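Local structure of LAIR1 ecotodomain from MGD21 antibody (Homo sapiens, 7JZK) at residues 27-32 with 53-59. The protein is the collagen-receptor-derived immunoglobulin domain inserted in a malaria antibody, where it binds the V2 domain of a Plasmodium RIFIN. Sequence-based numbering, arbitrary orientation.
Sequences RGPVGV and QTSPSES
Gly28 and Ser59 form an antiparallel hydrogen-bonded pair at the end of one sheet of the immunoglobulin fold, where strand 22-28 runs beside strand 58-65. Gly28 N donates to Ser59 O at 2.9 Å. Ser59 N returns a bond to Gly28 O at 3.0 Å. The Ser59 side chain adds a third bond. Its chi1 of 66° sets OG between the backbone N and the carbonyl carbon, from where it donates to Pro29 O at 2.6 Å, tilted 34° from that carbonyl plane. Val32 CG2 packs against the same hydroxyl, 3.5 Å from Ser59 OG. Val32 also touches Tyr80 of strand 74-82, in the second sheet.

Val30 leans over the turn that joins strands 52-55 and 58-65. Its CG2 lies 3.1 Å from Pro56 O. Gln53 CG lies 3.9 Å from the same methyl, Val30 CG2. At the base of this turn Thr54 and Ser55 both face Glu58 in a classic beta bulge. Glu58 O accepts from Thr54 N, Ser55 N and Thr54 OG1. The Arg27 guanidinium instead bonds Ser9, and its NE stays 5.1 Å from Glu58 OE1. The contact therefore joins two backbone bonds and a serine hydroxyl bond, which extends the pairing by one carbonyl, to the packing of Val30 on the turn, while any attraction between Arg27 and Glu58 is probably weak.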
loop_
_atom_site.group_PDB
_atom_site.type_symbol
_atom_site.label_atom_id
_atom_site.label_comp_id
_atom_site.label_asym_id
_atom_site.label_seq_id
_atom_site.Cartn_x
_atom_site.Cartn_y
_atom_site.Cartn_z
ATOM N N ARG A 27 -1.568 -19.759 -7.160
ATOM C CA ARG A 27 -1.001 -21.050 -6.798
ATOM C C ARG A 27 0.507 -21.027 -6.923
ATOM O O ARG A 27 1.053 -20.504 -7.902
ATOM C CB ARG A 27 -1.588 -22.176 -7.628
ATOM C CG ARG A 27 -2.952 -22.586 -7.117
ATOM C CD ARG A 27 -3.437 -23.843 -7.782
ATOM N NE ARG A 27 -4.851 -23.777 -8.159
ATOM C CZ ARG A 27 -5.358 -23.034 -9.140
ATOM N NH1 ARG A 27 -6.664 -23.072 -9.384
ATOM N NH2 ARG A 27 -4.579 -22.240 -9.869
ATOM N N GLY A 28 1.153 -21.584 -5.901
ATOM C CA GLY A 28 2.583 -21.749 -5.862
ATOM C C GLY A 28 2.986 -23.045 -5.166
ATOM O O GLY A 28 2.194 -23.998 -5.029
ATOM N N PRO A 29 4.248 -23.111 -4.753
ATOM C CA PRO A 29 4.766 -24.304 -4.078
ATOM C C PRO A 29 4.315 -24.326 -2.621
ATOM O O PRO A 29 3.664 -23.399 -2.137
ATOM C CB PRO A 29 6.285 -24.129 -4.190
ATOM C CG PRO A 29 6.461 -22.618 -4.148
ATOM C CD PRO A 29 5.273 -22.065 -4.897
ATOM N N VAL A 30 4.633 -25.429 -1.930
ATOM C CA VAL A 30 4.315 -25.556 -0.510
ATOM C C VAL A 30 5.208 -24.636 0.293
ATOM O O VAL A 30 6.384 -24.442 -0.036
ATOM C CB VAL A 30 4.444 -27.021 -0.052
ATOM C CG1 VAL A 30 4.694 -27.119 1.464
ATOM C CG2 VAL A 30 3.192 -27.808 -0.429
ATOM N N GLY A 31 4.650 -24.051 1.347
ATOM C CA GLY A 31 5.428 -23.196 2.206
ATOM C C GLY A 31 5.429 -21.737 1.832
ATOM O O GLY A 31 6.290 -20.993 2.319
ATOM N N VAL A 32 4.501 -21.295 0.978
ATOM C CA VAL A 32 4.426 -19.873 0.680
ATOM C C VAL A 32 4.129 -19.130 1.972
ATOM O O VAL A 32 3.179 -19.461 2.691
ATOM C CB VAL A 32 3.341 -19.586 -0.370
ATOM C CG1 VAL A 32 3.133 -18.084 -0.497
ATOM C CG2 VAL A 32 3.699 -20.186 -1.710
ATOM N N GLN A 53 -2.411 -24.983 2.134
ATOM C CA GLN A 53 -1.690 -26.034 1.422
ATOM C C GLN A 53 -2.708 -27.061 0.955
ATOM O O GLN A 53 -3.258 -27.807 1.766
ATOM C CB GLN A 53 -0.647 -26.669 2.328
ATOM C CG GLN A 53 -0.020 -27.865 1.724
ATOM C CD GLN A 53 0.802 -28.617 2.720
ATOM O OE1 GLN A 53 1.546 -28.023 3.502
ATOM N NE2 GLN A 53 0.678 -29.938 2.705
ATOM N N THR A 54 -2.978 -27.104 -0.347
ATOM C CA THR A 54 -3.996 -28.031 -0.827
ATOM C C THR A 54 -3.461 -29.455 -0.959
ATOM O O THR A 54 -4.138 -30.415 -0.574
ATOM C CB THR A 54 -4.537 -27.544 -2.172
ATOM O OG1 THR A 54 -3.602 -27.877 -3.202
ATOM C CG2 THR A 54 -4.699 -26.040 -2.152
ATOM N N SER A 55 -2.249 -29.593 -1.481
ATOM C CA SER A 55 -1.567 -30.842 -1.780
ATOM C C SER A 55 -0.150 -30.758 -1.251
ATOM O O SER A 55 0.326 -29.673 -0.909
ATOM C CB SER A 55 -1.567 -31.120 -3.291
ATOM O OG SER A 55 -2.841 -30.833 -3.835
ATOM N N PRO A 56 0.545 -31.898 -1.119
ATOM C CA PRO A 56 1.925 -31.860 -0.592
ATOM C C PRO A 56 2.891 -31.039 -1.425
ATOM O O PRO A 56 4.013 -30.793 -0.955
ATOM C CB PRO A 56 2.343 -33.340 -0.564
ATOM C CG PRO A 56 1.368 -34.045 -1.446
ATOM C CD PRO A 56 0.093 -33.275 -1.381
ATOM N N SER A 57 2.522 -30.629 -2.648
ATOM C CA SER A 57 3.395 -29.771 -3.437
ATOM C C SER A 57 2.755 -28.475 -3.936
ATOM O O SER A 57 3.457 -27.680 -4.569
ATOM C CB SER A 57 3.947 -30.545 -4.646
ATOM O OG SER A 57 2.898 -30.940 -5.511
ATOM N N GLU A 58 1.478 -28.206 -3.635
ATOM C CA GLU A 58 0.806 -27.032 -4.189
ATOM C C GLU A 58 -0.043 -26.325 -3.141
ATOM O O GLU A 58 -0.925 -26.932 -2.525
ATOM C CB GLU A 58 -0.054 -27.424 -5.392
ATOM C CG GLU A 58 0.822 -27.707 -6.596
ATOM C CD GLU A 58 0.103 -27.647 -7.922
ATOM O OE1 GLU A 58 -1.062 -27.180 -7.963
ATOM O OE2 GLU A 58 0.717 -28.085 -8.924
ATOM N N SER A 59 0.214 -25.016 -2.969
ATOM C CA SER A 59 -0.542 -24.180 -2.040
ATOM C C SER A 59 -1.155 -23.022 -2.794
ATOM O O SER A 59 -0.672 -22.620 -3.861
ATOM C CB SER A 59 0.310 -23.625 -0.870
ATOM O OG SER A 59 1.302 -22.712 -1.305
#